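L-asparagine oxygenase (Streptomyces coelicolor, PDB 2OG5) catalyses the iron(II)- and 2-oxoglutarate-dependent 3-hydroxylation of free L-asparagine, supplying (2S,3S)-3-hydroxyasparagine for the calcium-dependent lipopeptide antibiotic. Local coordinates at residues A267-V272 with E278-L283; R214-L219 with S258-R263; E46-I51 with R103-D108; K54-A59 with G129-L134. One frame throughout, in Å; residues are numbered along the deposited sequence.

From the N terminus, helix 42-58 enters two contacts in turn. Interaction 3 sets residues 46-51 on the loop 103-108, closing 51 residues, and interaction 4 sets 54-59 on helix 128-140, closing 69; their segments alternate along the chain, so they cross, and Val-132 touches Pro-106 where they meet. Together they tie the N-terminal helix 42-58 to one side of the jelly-roll. On the other side of the chain's centre come two contacts in series: interaction 2 closes 38 residues between residues 214-219 and strand 260-262, and interaction 1 closes only five. These two touch through Glu-282 and Leu-283 of helix 274-290, against residues 215-219.

Interaction 1. Residues A267-V272 with E278-L283; sequences AATEPV and EALREL
Strand 270-271 runs past the flank of helix 274-290, and the two backbones come nearest at Pro-271 and Leu-280, whose CA atoms are 7.7 Å apart. Only five residues separate the segments, four of them already helical, so the chain leaves the strand and folds straight back over it. Leu-280 is the residue that crosses from the helix. Its CG stands anti to its own carbonyl carbon (chi1 -70°) and CD1 is then anti to CA (chi2 176°), which makes CD1 the leading methyl. That methyl meets the pyrrolidine ring of Pro-271 almost evenly, 3.9 Å from Pro-271 CD with Pro-271 CB and CG only slightly farther, and so rests across the ring and not against a single corner. The two side chains approach at a slant. The same CD1 also lies 4.1 Å from Thr-269 O and, more loosely, 4.5 Å from Thr-269 CG2, so one methyl touches two residues, Thr-269 and Pro-271, on either side of Glu-270 in the chain, while Glu-270 itself points away. The polar branch of Thr-269 is engaged elsewhere: OG1 is hydrogen-bonded to Thr-234 OG1 and to Asp-265 N. Phe-232, on the antiparallel partner strand 232-233, touches both Thr-269 and Leu-280 and extends the apolar patch. This strand-turn-helix connection of the jelly-roll dioxygenase packs in the neighbourhood of the iron ligand His-179: the Thr-269 side chain is about 7 Å from that of His-179 and about 13 Å from the sodium ion occupying the metal site.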
loop_
_atom_site.group_PDB
_atom_site.type_symbol
_atom_site.label_atom_id
_atom_site.label_comp_id
_atom_site.label_asym_id
_atom_site.label_seq_id
_atom_site.Cartn_x
_atom_site.Cartn_y
_atom_site.Cartn_z
ATOM N N ALA A 267 10.401 2.763 12.422
ATOM C CA ALA A 267 10.176 1.964 13.629
ATOM C C ALA A 267 11.154 0.801 13.755
ATOM O O ALA A 267 11.604 0.497 14.860
ATOM C CB ALA A 267 8.746 1.441 13.670
ATOM N N ALA A 268 11.492 0.162 12.637
ATOM C CA ALA A 268 12.268 -1.077 12.644
ATOM C C ALA A 268 13.744 -0.868 12.276
ATOM O O ALA A 268 14.618 -1.561 12.806
ATOM C CB ALA A 268 11.632 -2.092 11.716
ATOM N N THR A 269 14.032 0.083 11.390
ATOM C CA THR A 269 15.409 0.289 10.921
ATOM C C THR A 269 16.293 0.823 12.053
ATOM O O THR A 269 15.977 1.834 12.677
ATOM C CB THR A 269 15.472 1.247 9.714
ATOM O OG1 THR A 269 14.690 0.715 8.635
ATOM C CG2 THR A 269 16.924 1.440 9.244
ATOM N N GLU A 270 17.395 0.123 12.307
ATOM C CA GLU A 270 18.328 0.465 13.378
ATOM C C GLU A 270 19.615 1.020 12.772
ATOM O O GLU A 270 20.211 0.378 11.905
ATOM C CB GLU A 270 18.674 -0.788 14.182
ATOM C CG GLU A 270 17.528 -1.349 15.017
ATOM C CD GLU A 270 17.195 -0.504 16.235
ATOM O OE1 GLU A 270 18.078 0.242 16.717
ATOM O OE2 GLU A 270 16.044 -0.591 16.720
ATOM N N PRO A 271 20.052 2.205 13.233
ATOM C CA PRO A 271 21.328 2.744 12.773
ATOM C C PRO A 271 22.485 2.000 13.429
ATOM O O PRO A 271 22.408 1.689 14.620
ATOM C CB PRO A 271 21.285 4.195 13.257
ATOM C CG PRO A 271 20.430 4.159 14.464
ATOM C CD PRO A 271 19.396 3.100 14.206
ATOM N N VAL A 272 23.539 1.741 12.662
ATOM C CA VAL A 272 24.721 1.006 13.138
ATOM C C VAL A 272 25.849 1.960 13.548
ATOM O O VAL A 272 26.799 1.546 14.216
ATOM C CB VAL A 272 25.220 0.013 12.052
ATOM C CG1 VAL A 272 26.611 -0.528 12.370
ATOM C CG2 VAL A 272 24.225 -1.123 11.897
ATOM N N GLU A 278 21.858 10.112 13.328
ATOM C CA GLU A 278 21.559 11.511 13.013
ATOM C C GLU A 278 20.816 11.628 11.683
ATOM O O GLU A 278 19.885 12.423 11.562
ATOM C CB GLU A 278 22.837 12.361 12.966
ATOM C CG GLU A 278 22.587 13.862 12.770
ATOM C CD GLU A 278 23.856 14.682 12.822
ATOM O OE1 GLU A 278 24.381 14.898 13.937
ATOM O OE2 GLU A 278 24.326 15.119 11.746
ATOM N N ALA A 279 21.251 10.847 10.692
ATOM C CA ALA A 279 20.644 10.841 9.350
ATOM C C ALA A 279 19.175 10.441 9.395
ATOM O O ALA A 279 18.338 11.058 8.723
ATOM C CB ALA A 279 21.420 9.913 8.414
ATOM N N LEU A 280 18.861 9.414 10.179
ATOM C CA LEU A 280 17.464 8.989 10.344
ATOM C C LEU A 280 16.607 10.056 11.020
ATOM O O LEU A 280 15.438 10.232 10.664
ATOM C CB LEU A 280 17.371 7.693 11.147
ATOM C CG LEU A 280 17.884 6.434 10.452
ATOM C CD1 LEU A 280 17.807 5.251 11.404
ATOM C CD2 LEU A 280 17.130 6.136 9.154
ATOM N N ARG A 281 17.176 10.754 12.005
ATOM C CA ARG A 281 16.455 11.831 12.664
ATOM C C ARG A 281 16.157 12.962 11.678
ATOM O O ARG A 281 15.041 13.472 11.644
ATOM C CB ARG A 281 17.228 12.346 13.878
ATOM C CG ARG A 281 17.197 11.380 15.053
ATOM C CD ARG A 281 17.703 12.018 16.334
ATOM N NE ARG A 281 19.124 12.331 16.280
ATOM C CZ ARG A 281 20.110 11.517 16.666
ATOM N NH1 ARG A 281 19.860 10.300 17.147
ATOM N NH2 ARG A 281 21.365 11.929 16.564
ATOM N N GLU A 282 17.134 13.333 10.851
ATOM C CA GLU A 282 16.905 14.400 9.874
ATOM C C GLU A 282 15.916 13.963 8.794
ATOM O O GLU A 282 15.075 14.754 8.352
ATOM C CB GLU A 282 18.214 14.879 9.224
ATOM C CG GLU A 282 18.018 16.187 8.445
ATOM C CD GLU A 282 19.244 16.665 7.695
ATOM O OE1 GLU A 282 20.376 16.297 8.075
ATOM O OE2 GLU A 282 19.066 17.429 6.718
ATOM N N LEU A 283 16.024 12.711 8.361
ATOM C CA LEU A 283 15.108 12.173 7.362
ATOM C C LEU A 283 13.671 12.198 7.876
ATOM O O LEU A 283 12.772 12.672 7.179
ATOM C CB LEU A 283 15.526 10.755 6.991
ATOM C CG LEU A 283 14.758 10.079 5.857
ATOM C CD1 LEU A 283 14.960 10.825 4.551
ATOM C CD2 LEU A 283 15.190 8.621 5.722
#

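Interaction 2. Residues R214-L219 with S258-R263; sequences RVLPLL and SDPDLR
Residues 214-219, which continue from helix 212-215 with helical backbone angles as far as Leu-218, lie against strand 260-262 and the residues before it, with Leu-216 CA 8.1 Å from Ser-258 CA at the closest point of the backbones. The strand is one arm of a beta-hairpin, paired antiparallel with 253-255, and the helix directly follows strand 207-211 of the four-stranded sheet of the jelly-roll; the contact thus joins hairpin to helix across 38 intervening residues. Leu-216 bridges the gap. With CG anti to the backbone N (chi1 -175°) and chi2 at 63°, its CD2 is the methyl that continues farthest from the main chain, and it reaches toward Pro-260 as the proline ring reaches toward it. The ring is met along its CD-CG bond: CD2 is 3.8 Å from Pro-260 CG and closer still to Pro-260 CD. Ser-258 takes part through its backbone, its CA–CB bond being directed away from the helix. Its hydroxyl is bound to Asp-256 OD2, which also accepts from Asp-259 N and so helps to shape the bend that brings the carbonyl of Ser-258 beside the leucine. A polar tie lies just beyond, where Asp-259 OD1 forms a salt bridge with Arg-213 NE, adjoining the apolar touch. Leu-216 is the second residue of a turn that Leu-218 N closes onto Val-215 O at 2.8 Å. Leu-216 CD2 ends against both neighbours on one side, 3.6 Å from Pro-260 CD and 3.7 Å from Ser-258 O.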
loop_
_atom_site.group_PDB
_atom_site.type_symbol
_atom_site.label_atom_id
_atom_site.label_comp_id
_atom_site.label_asym_id
_atom_site.label_seq_id
_atom_site.Cartn_x
_atom_site.Cartn_y
_atom_site.Cartn_z
ATOM N N ARG A 214 10.743 14.807 -2.660
ATOM C CA ARG A 214 10.515 16.082 -1.980
ATOM C C ARG A 214 11.612 16.389 -0.986
ATOM O O ARG A 214 11.906 17.555 -0.760
ATOM C CB ARG A 214 9.184 16.114 -1.223
ATOM C CG ARG A 214 7.929 15.988 -2.066
ATOM C CD ARG A 214 7.742 17.181 -2.979
ATOM N NE ARG A 214 6.379 17.278 -3.502
ATOM C CZ ARG A 214 5.991 18.167 -4.413
ATOM N NH1 ARG A 214 6.850 19.060 -4.893
ATOM N NH2 ARG A 214 4.734 18.182 -4.834
ATOM N N VAL A 215 12.200 15.369 -0.363
ATOM C CA VAL A 215 13.137 15.625 0.729
ATOM C C VAL A 215 14.606 15.627 0.334
ATOM O O VAL A 215 15.376 16.380 0.928
ATOM C CB VAL A 215 12.930 14.689 1.949
ATOM C CG1 VAL A 215 11.452 14.648 2.346
ATOM C CG2 VAL A 215 13.440 13.319 1.694
ATOM N N LEU A 216 15.005 14.817 -0.648
ATOM C CA LEU A 216 16.433 14.693 -0.987
ATOM C C LEU A 216 17.144 16.047 -1.168
ATOM O O LEU A 216 18.214 16.239 -0.599
ATOM C CB LEU A 216 16.653 13.788 -2.210
ATOM C CG LEU A 216 18.122 13.514 -2.567
ATOM C CD1 LEU A 216 18.832 12.768 -1.449
ATOM C CD2 LEU A 216 18.231 12.728 -3.865
ATOM N N PRO A 217 16.549 16.988 -1.929
ATOM C CA PRO A 217 17.223 18.291 -2.109
ATOM C C PRO A 217 17.340 19.142 -0.841
ATOM O O PRO A 217 18.099 20.112 -0.836
ATOM C CB PRO A 217 16.336 19.018 -3.132
ATOM C CG PRO A 217 15.456 17.979 -3.722
ATOM C CD PRO A 217 15.285 16.923 -2.685
ATOM N N LEU A 218 16.598 18.796 0.210
ATOM C CA LEU A 218 16.604 19.565 1.462
ATOM C C LEU A 218 17.556 19.006 2.527
ATOM O O LEU A 218 17.858 19.687 3.515
ATOM C CB LEU A 218 15.191 19.609 2.046
ATOM C CG LEU A 218 14.054 20.008 1.102
ATOM C CD1 LEU A 218 12.714 19.913 1.818
ATOM C CD2 LEU A 218 14.283 21.410 0.546
ATOM N N LEU A 219 18.020 17.775 2.348
ATOM C CA LEU A 219 18.866 17.118 3.342
ATOM C C LEU A 219 20.292 17.653 3.315
ATOM O O LEU A 219 20.794 18.029 2.256
ATOM C CB LEU A 219 18.898 15.612 3.092
ATOM C CG LEU A 219 17.557 14.893 3.181
ATOM C CD1 LEU A 219 17.739 13.441 2.798
ATOM C CD2 LEU A 219 16.981 15.030 4.582
ATOM N N SER A 258 20.456 11.226 -8.105
ATOM C CA SER A 258 19.508 12.334 -8.118
ATOM C C SER A 258 18.059 11.886 -7.928
ATOM O O SER A 258 17.244 12.640 -7.384
ATOM C CB SER A 258 19.626 13.139 -9.413
ATOM O OG SER A 258 19.265 12.370 -10.536
ATOM N N ASP A 259 17.753 10.669 -8.389
ATOM C CA ASP A 259 16.404 10.094 -8.307
ATOM C C ASP A 259 16.472 8.689 -7.681
ATOM O O ASP A 259 16.098 7.693 -8.310
ATOM C CB ASP A 259 15.791 10.059 -9.725
ATOM C CG ASP A 259 14.340 9.582 -9.766
ATOM O OD1 ASP A 259 13.612 9.665 -8.754
ATOM O OD2 ASP A 259 13.903 9.138 -10.854
ATOM N N PRO A 260 16.933 8.603 -6.420
ATOM C CA PRO A 260 17.051 7.290 -5.791
ATOM C C PRO A 260 15.717 6.644 -5.407
ATOM O O PRO A 260 14.699 7.326 -5.260
ATOM C CB PRO A 260 17.837 7.587 -4.513
ATOM C CG PRO A 260 17.511 8.989 -4.188
ATOM C CD PRO A 260 17.375 9.687 -5.521
ATOM N N ASP A 261 15.740 5.325 -5.249
ATOM C CA ASP A 261 14.725 4.638 -4.456
ATOM C C ASP A 261 15.175 4.673 -3.000
ATOM O O ASP A 261 16.325 5.023 -2.704
ATOM C CB ASP A 261 14.570 3.183 -4.897
ATOM C CG ASP A 261 14.036 3.037 -6.307
ATOM O OD1 ASP A 261 13.401 3.967 -6.836
ATOM O OD2 ASP A 261 14.237 1.949 -6.889
ATOM N N LEU A 262 14.293 4.298 -2.077
ATOM C CA LEU A 262 14.726 4.116 -0.688
ATOM C C LEU A 262 14.104 2.903 -0.016
ATOM O O LEU A 262 13.125 2.337 -0.500
ATOM C CB LEU A 262 14.495 5.376 0.145
ATOM C CG LEU A 262 13.129 5.602 0.773
ATOM C CD1 LEU A 262 13.224 6.834 1.675
ATOM C CD2 LEU A 262 12.049 5.769 -0.301
ATOM N N ARG A 263 14.710 2.511 1.095
ATOM C CA ARG A 263 14.292 1.351 1.857
ATOM C C ARG A 263 14.504 1.688 3.331
ATOM O O ARG A 263 15.643 1.700 3.816
ATOM C CB ARG A 263 15.123 0.143 1.427
ATOM C CG ARG A 263 14.733 -1.157 2.070
ATOM C CD ARG A 263 15.487 -2.306 1.433
ATOM N NE ARG A 263 16.789 -2.504 2.038
ATOM C CZ ARG A 263 17.090 -3.463 2.919
ATOM N NH1 ARG A 263 16.179 -4.330 3.354
ATOM N NH2 ARG A 263 18.324 -3.550 3.381
#

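Interaction 3. Residues E46-I51 with R103-D108; sequences ELVEEI and RGLPVD
Ile-51 N binds Leu-47 O at 2.9 Å, the shortest polar bond here and one inside helix 42-58; in the turn it helps to fix, Val-48 and Glu-49 present themselves to Pro-106. The backbones come very close, with 5.2 Å between Glu-49 CA and Pro-106 CA. The proline ring is pressed onto the helix surface, its CG 3.8 Å from Glu-49 CA. Its CB faces Glu-49 CB at 3.9 Å, and the extended glutamate chain runs past it in the opposite direction, so that methylenes and not the carboxylate do the touching. Val-48 meets the ring from the other end at about a right angle: CG1, the branch trans to the main-chain nitrogen (chi1 174°), sits 3.7 Å from Pro-106 CD. That methyl also touches Leu-105 CD2 at 4.1 Å, while Trp-79 packs on Val-48 from a neighbouring loop. Pro-106 is further enclosed by Leu-128 and Val-132 of helix 128-140. The contact between the segments is therefore one of shape, made by carbon atoms; having no N-H to satisfy, the buried proline can lie flush against a helix whose own backbone polar groups are largely bonded internally.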
loop_
_atom_site.group_PDB
_atom_site.type_symbol
_atom_site.label_atom_id
_atom_site.label_comp_id
_atom_site.label_asym_id
_atom_site.label_seq_id
_atom_site.Cartn_x
_atom_site.Cartn_y
_atom_site.Cartn_z
ATOM N N GLU A 46 -19.687 4.723 -13.789
ATOM C CA GLU A 46 -20.734 3.741 -14.071
ATOM C C GLU A 46 -20.202 2.485 -14.771
ATOM O O GLU A 46 -20.629 1.364 -14.467
ATOM C CB GLU A 46 -21.844 4.384 -14.907
ATOM C CG GLU A 46 -22.661 5.385 -14.116
ATOM C CD GLU A 46 -23.688 6.128 -14.962
ATOM O OE1 GLU A 46 -23.662 6.014 -16.210
ATOM O OE2 GLU A 46 -24.528 6.836 -14.369
ATOM N N LEU A 47 -19.268 2.669 -15.695
ATOM C CA LEU A 47 -18.686 1.544 -16.424
ATOM C C LEU A 47 -17.864 0.655 -15.489
ATOM O O LEU A 47 -18.015 -0.569 -15.499
ATOM C CB LEU A 47 -17.823 2.042 -17.584
ATOM C CG LEU A 47 -17.059 0.977 -18.380
ATOM C CD1 LEU A 47 -17.972 -0.167 -18.825
ATOM C CD2 LEU A 47 -16.353 1.605 -19.585
ATOM N N VAL A 48 -17.015 1.270 -14.667
ATOM C CA VAL A 48 -16.205 0.505 -13.716
ATOM C C VAL A 48 -17.108 -0.225 -12.714
ATOM O O VAL A 48 -16.851 -1.378 -12.370
ATOM C CB VAL A 48 -15.168 1.399 -12.992
ATOM C CG1 VAL A 48 -14.431 0.611 -11.902
ATOM C CG2 VAL A 48 -14.166 1.976 -13.992
ATOM N N GLU A 49 -18.190 0.427 -12.283
ATOM C CA GLU A 49 -19.166 -0.209 -11.394
ATOM C C GLU A 49 -19.767 -1.459 -12.044
ATOM O O GLU A 49 -19.861 -2.504 -11.411
ATOM C CB GLU A 49 -20.266 0.789 -11.014
ATOM C CG GLU A 49 -21.317 0.226 -10.064
ATOM C CD GLU A 49 -22.424 1.210 -9.767
ATOM O OE1 GLU A 49 -22.917 1.866 -10.715
ATOM O OE2 GLU A 49 -22.818 1.312 -8.585
ATOM N N GLU A 50 -20.163 -1.344 -13.308
ATOM C CA GLU A 50 -20.712 -2.481 -14.051
ATOM C C GLU A 50 -19.703 -3.620 -14.139
ATOM O O GLU A 50 -20.034 -4.775 -13.913
ATOM C CB GLU A 50 -21.123 -2.053 -15.467
ATOM C CG GLU A 50 -21.769 -3.156 -16.313
ATOM C CD GLU A 50 -22.111 -2.709 -17.742
ATOM O OE1 GLU A 50 -21.615 -1.648 -18.191
ATOM O OE2 GLU A 50 -22.875 -3.436 -18.424
ATOM N N ILE A 51 -18.468 -3.271 -14.481
ATOM C CA ILE A 51 -17.404 -4.256 -14.626
ATOM C C ILE A 51 -17.101 -4.943 -13.283
ATOM O O ILE A 51 -16.962 -6.161 -13.224
ATOM C CB ILE A 51 -16.111 -3.599 -15.176
ATOM C CG1 ILE A 51 -16.316 -3.094 -16.610
ATOM C CG2 ILE A 51 -14.960 -4.597 -15.169
ATOM C CD1 ILE A 51 -15.282 -2.054 -17.044
ATOM N N ARG A 103 -10.709 8.903 -7.280
ATOM C CA ARG A 103 -11.938 9.130 -6.513
ATOM C C ARG A 103 -13.123 8.723 -7.360
ATOM O O ARG A 103 -13.142 8.988 -8.552
ATOM C CB ARG A 103 -12.067 10.608 -6.152
ATOM C CG ARG A 103 -10.860 11.172 -5.449
ATOM C CD ARG A 103 -11.046 12.641 -5.125
ATOM N NE ARG A 103 -9.823 13.215 -4.565
ATOM C CZ ARG A 103 -9.708 13.727 -3.339
ATOM N NH1 ARG A 103 -10.738 13.752 -2.495
ATOM N NH2 ARG A 103 -8.540 14.226 -2.948
ATOM N N GLY A 104 -14.112 8.088 -6.747
ATOM C CA GLY A 104 -15.347 7.731 -7.444
ATOM C C GLY A 104 -15.414 6.280 -7.877
ATOM O O GLY A 104 -16.235 5.925 -8.726
ATOM N N LEU A 105 -14.567 5.436 -7.291
ATOM C CA LEU A 105 -14.590 4.006 -7.573
ATOM C C LEU A 105 -15.770 3.355 -6.863
ATOM O O LEU A 105 -16.243 3.867 -5.842
ATOM C CB LEU A 105 -13.269 3.351 -7.158
ATOM C CG LEU A 105 -12.106 3.715 -8.083
ATOM C CD1 LEU A 105 -10.793 3.435 -7.409
ATOM C CD2 LEU A 105 -12.209 2.979 -9.425
ATOM N N PRO A 106 -16.258 2.226 -7.403
ATOM C CA PRO A 106 -17.459 1.634 -6.828
ATOM C C PRO A 106 -17.169 0.914 -5.525
ATOM O O PRO A 106 -16.222 0.130 -5.447
ATOM C CB PRO A 106 -17.919 0.648 -7.905
ATOM C CG PRO A 106 -16.677 0.277 -8.631
ATOM C CD PRO A 106 -15.754 1.457 -8.556
ATOM N N VAL A 107 -17.962 1.226 -4.505
ATOM C CA VAL A 107 -17.964 0.486 -3.251
ATOM C C VAL A 107 -19.421 0.324 -2.825
ATOM O O VAL A 107 -20.262 1.195 -3.090
ATOM C CB VAL A 107 -17.146 1.187 -2.133
ATOM C CG1 VAL A 107 -15.658 1.140 -2.445
ATOM C CG2 VAL A 107 -17.620 2.618 -1.933
ATOM N N ASP A 108 -19.716 -0.799 -2.182
ATOM C CA ASP A 108 -21.097 -1.180 -1.882
ATOM C C ASP A 108 -21.564 -0.589 -0.541
ATOM O O ASP A 108 -21.864 -1.328 0.396
ATOM C CB ASP A 108 -21.203 -2.713 -1.883
ATOM C CG ASP A 108 -22.642 -3.216 -1.854
ATOM O OD1 ASP A 108 -23.592 -2.416 -2.058
ATOM O OD2 ASP A 108 -22.816 -4.434 -1.634
#

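Interaction 4. Residues K54-A59 with G129-L134; sequences KLATQA and GAAVLL
Leu-55 opens the contact from helix 42-58, directed at Ala-131 in helix 128-140. A chi1 of 179° swings CG to the far side of CB from the main-chain N, and the second torsion (60°) makes CD2 the leading methyl. This one methyl lands on the alanine, 3.7 Å from Ala-131 CB and 3.8 Å from Ala-131 CA, so it reaches past the side chain to the helix backbone itself. Leu-55 also packs on Ala-71 of helix 66-76. Next in line, Ala-56 offers only a methyl, and a loose one: its CB lies 4.5 Å from Ala-131 CB. The backbones are close here, Ala-56 CA and Ala-131 CA being 5.9 Å apart, consistent with the small side chains at both positions. Thr-57 takes no part, and its OG1 is bonded back to Trp-53 O, while Gln-58 N still closes a regular helical turn onto Lys-54 O at 2.9 Å. The helix then finishes, and Ala-59, the first residue to leave helical backbone angles, packs on Trp-68 and Ala-71 instead. Trp-68 also touches Leu-134, so helix 66-76 meets both partners. Beyond Ala-131, Val-132 points away from helix 42-58 onto Leu-195, and Leu-133 lies on Met-193 and Thr-330, in strands 191-196 and 326-333. Helix 128-140 is in this way layered between the main sheet of the jelly-roll and the N-terminal helix, in close helix-helix packing, a leucine methyl seated on an alanine where the backbones approach.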
loop_
_atom_site.group_PDB
_atom_site.type_symbol
_atom_site.label_atom_id
_atom_site.label_comp_id
_atom_site.label_asym_id
_atom_site.label_seq_id
_atom_site.Cartn_x
_atom_site.Cartn_y
_atom_site.Cartn_z
ATOM N N LYS A 54 -19.990 -7.315 -12.232
ATOM C CA LYS A 54 -19.959 -8.521 -13.057
ATOM C C LYS A 54 -18.865 -9.481 -12.583
ATOM O O LYS A 54 -19.089 -10.682 -12.462
ATOM C CB LYS A 54 -19.757 -8.155 -14.527
ATOM C CG LYS A 54 -19.819 -9.330 -15.497
ATOM C CD LYS A 54 -19.732 -8.843 -16.936
ATOM C CE LYS A 54 -19.477 -9.985 -17.923
ATOM N NZ LYS A 54 -18.658 -9.540 -19.104
ATOM N N LEU A 55 -17.677 -8.949 -12.317
ATOM C CA LEU A 55 -16.588 -9.768 -11.788
ATOM C C LEU A 55 -16.951 -10.366 -10.428
ATOM O O LEU A 55 -16.813 -11.571 -10.214
ATOM C CB LEU A 55 -15.315 -8.929 -11.659
ATOM C CG LEU A 55 -14.070 -9.611 -11.092
ATOM C CD1 LEU A 55 -13.626 -10.795 -11.928
ATOM C CD2 LEU A 55 -12.973 -8.570 -11.002
ATOM N N ALA A 56 -17.433 -9.521 -9.522
ATOM C CA ALA A 56 -17.748 -9.938 -8.156
ATOM C C ALA A 56 -18.840 -11.011 -8.091
ATOM O O ALA A 56 -18.789 -11.899 -7.229
ATOM C CB ALA A 56 -18.158 -8.733 -7.328
ATOM N N THR A 57 -19.816 -10.937 -8.994
ATOM C CA THR A 57 -20.984 -11.830 -8.931
ATOM C C THR A 57 -20.916 -13.024 -9.878
ATOM O O THR A 57 -21.537 -14.051 -9.596
ATOM C CB THR A 57 -22.299 -11.071 -9.203
ATOM O OG1 THR A 57 -22.270 -10.510 -10.520
ATOM C CG2 THR A 57 -22.518 -9.977 -8.165
ATOM N N GLN A 58 -20.186 -12.902 -10.990
ATOM C CA GLN A 58 -20.192 -13.943 -12.028
ATOM C C GLN A 58 -18.924 -14.783 -12.116
ATOM O O GLN A 58 -18.983 -15.926 -12.553
ATOM C CB GLN A 58 -20.491 -13.349 -13.411
ATOM C CG GLN A 58 -21.758 -12.503 -13.477
ATOM C CD GLN A 58 -22.192 -12.198 -14.911
ATOM O OE1 GLN A 58 -21.437 -12.400 -15.865
ATOM N NE2 GLN A 58 -23.415 -11.704 -15.061
ATOM N N ALA A 59 -17.777 -14.239 -11.723
ATOM C CA ALA A 59 -16.531 -14.993 -11.856
ATOM C C ALA A 59 -16.524 -16.223 -10.951
ATOM O O ALA A 59 -16.981 -16.169 -9.814
ATOM C CB ALA A 59 -15.334 -14.103 -11.562
ATOM N N GLY A 129 -15.071 -4.625 -3.466
ATOM C CA GLY A 129 -13.754 -4.128 -3.072
ATOM C C GLY A 129 -12.618 -4.989 -3.588
ATOM O O GLY A 129 -11.615 -4.473 -4.096
ATOM N N ALA A 130 -12.770 -6.306 -3.469
ATOM C CA ALA A 130 -11.782 -7.227 -4.037
ATOM C C ALA A 130 -11.677 -7.063 -5.549
ATOM O O ALA A 130 -10.585 -7.125 -6.114
ATOM C CB ALA A 130 -12.115 -8.673 -3.685
ATOM N N ALA A 131 -12.812 -6.870 -6.212
ATOM C CA ALA A 131 -12.840 -6.703 -7.662
ATOM C C ALA A 131 -12.045 -5.472 -8.069
ATOM O O ALA A 131 -11.165 -5.535 -8.918
ATOM C CB ALA A 131 -14.298 -6.606 -8.174
ATOM N N VAL A 132 -12.347 -4.336 -7.458
ATOM C CA VAL A 132 -11.626 -3.104 -7.769
ATOM C C VAL A 132 -10.108 -3.245 -7.538
ATOM O O VAL A 132 -9.295 -2.881 -8.395
ATOM C CB VAL A 132 -12.183 -1.928 -6.951
ATOM C CG1 VAL A 132 -11.286 -0.705 -7.069
ATOM C CG2 VAL A 132 -13.612 -1.613 -7.398
ATOM N N LEU A 133 -9.727 -3.769 -6.377
ATOM C CA LEU A 133 -8.313 -3.873 -6.047
ATOM C C LEU A 133 -7.574 -4.840 -6.958
ATOM O O LEU A 133 -6.472 -4.534 -7.406
ATOM C CB LEU A 133 -8.125 -4.278 -4.584
ATOM C CG LEU A 133 -8.340 -3.145 -3.580
ATOM C CD1 LEU A 133 -8.558 -3.730 -2.183
ATOM C CD2 LEU A 133 -7.163 -2.155 -3.565
ATOM N N LEU A 134 -8.142 -6.016 -7.219
ATOM C CA LEU A 134 -7.390 -7.010 -7.978
ATOM C C LEU A 134 -7.341 -6.644 -9.468
ATOM O O LEU A 134 -6.346 -6.918 -10.150
ATOM C CB LEU A 134 -7.910 -8.432 -7.725
ATOM C CG LEU A 134 -7.679 -8.944 -6.289
ATOM C CD1 LEU A 134 -8.111 -10.402 -6.121
ATOM C CD2 LEU A 134 -6.231 -8.788 -5.849
#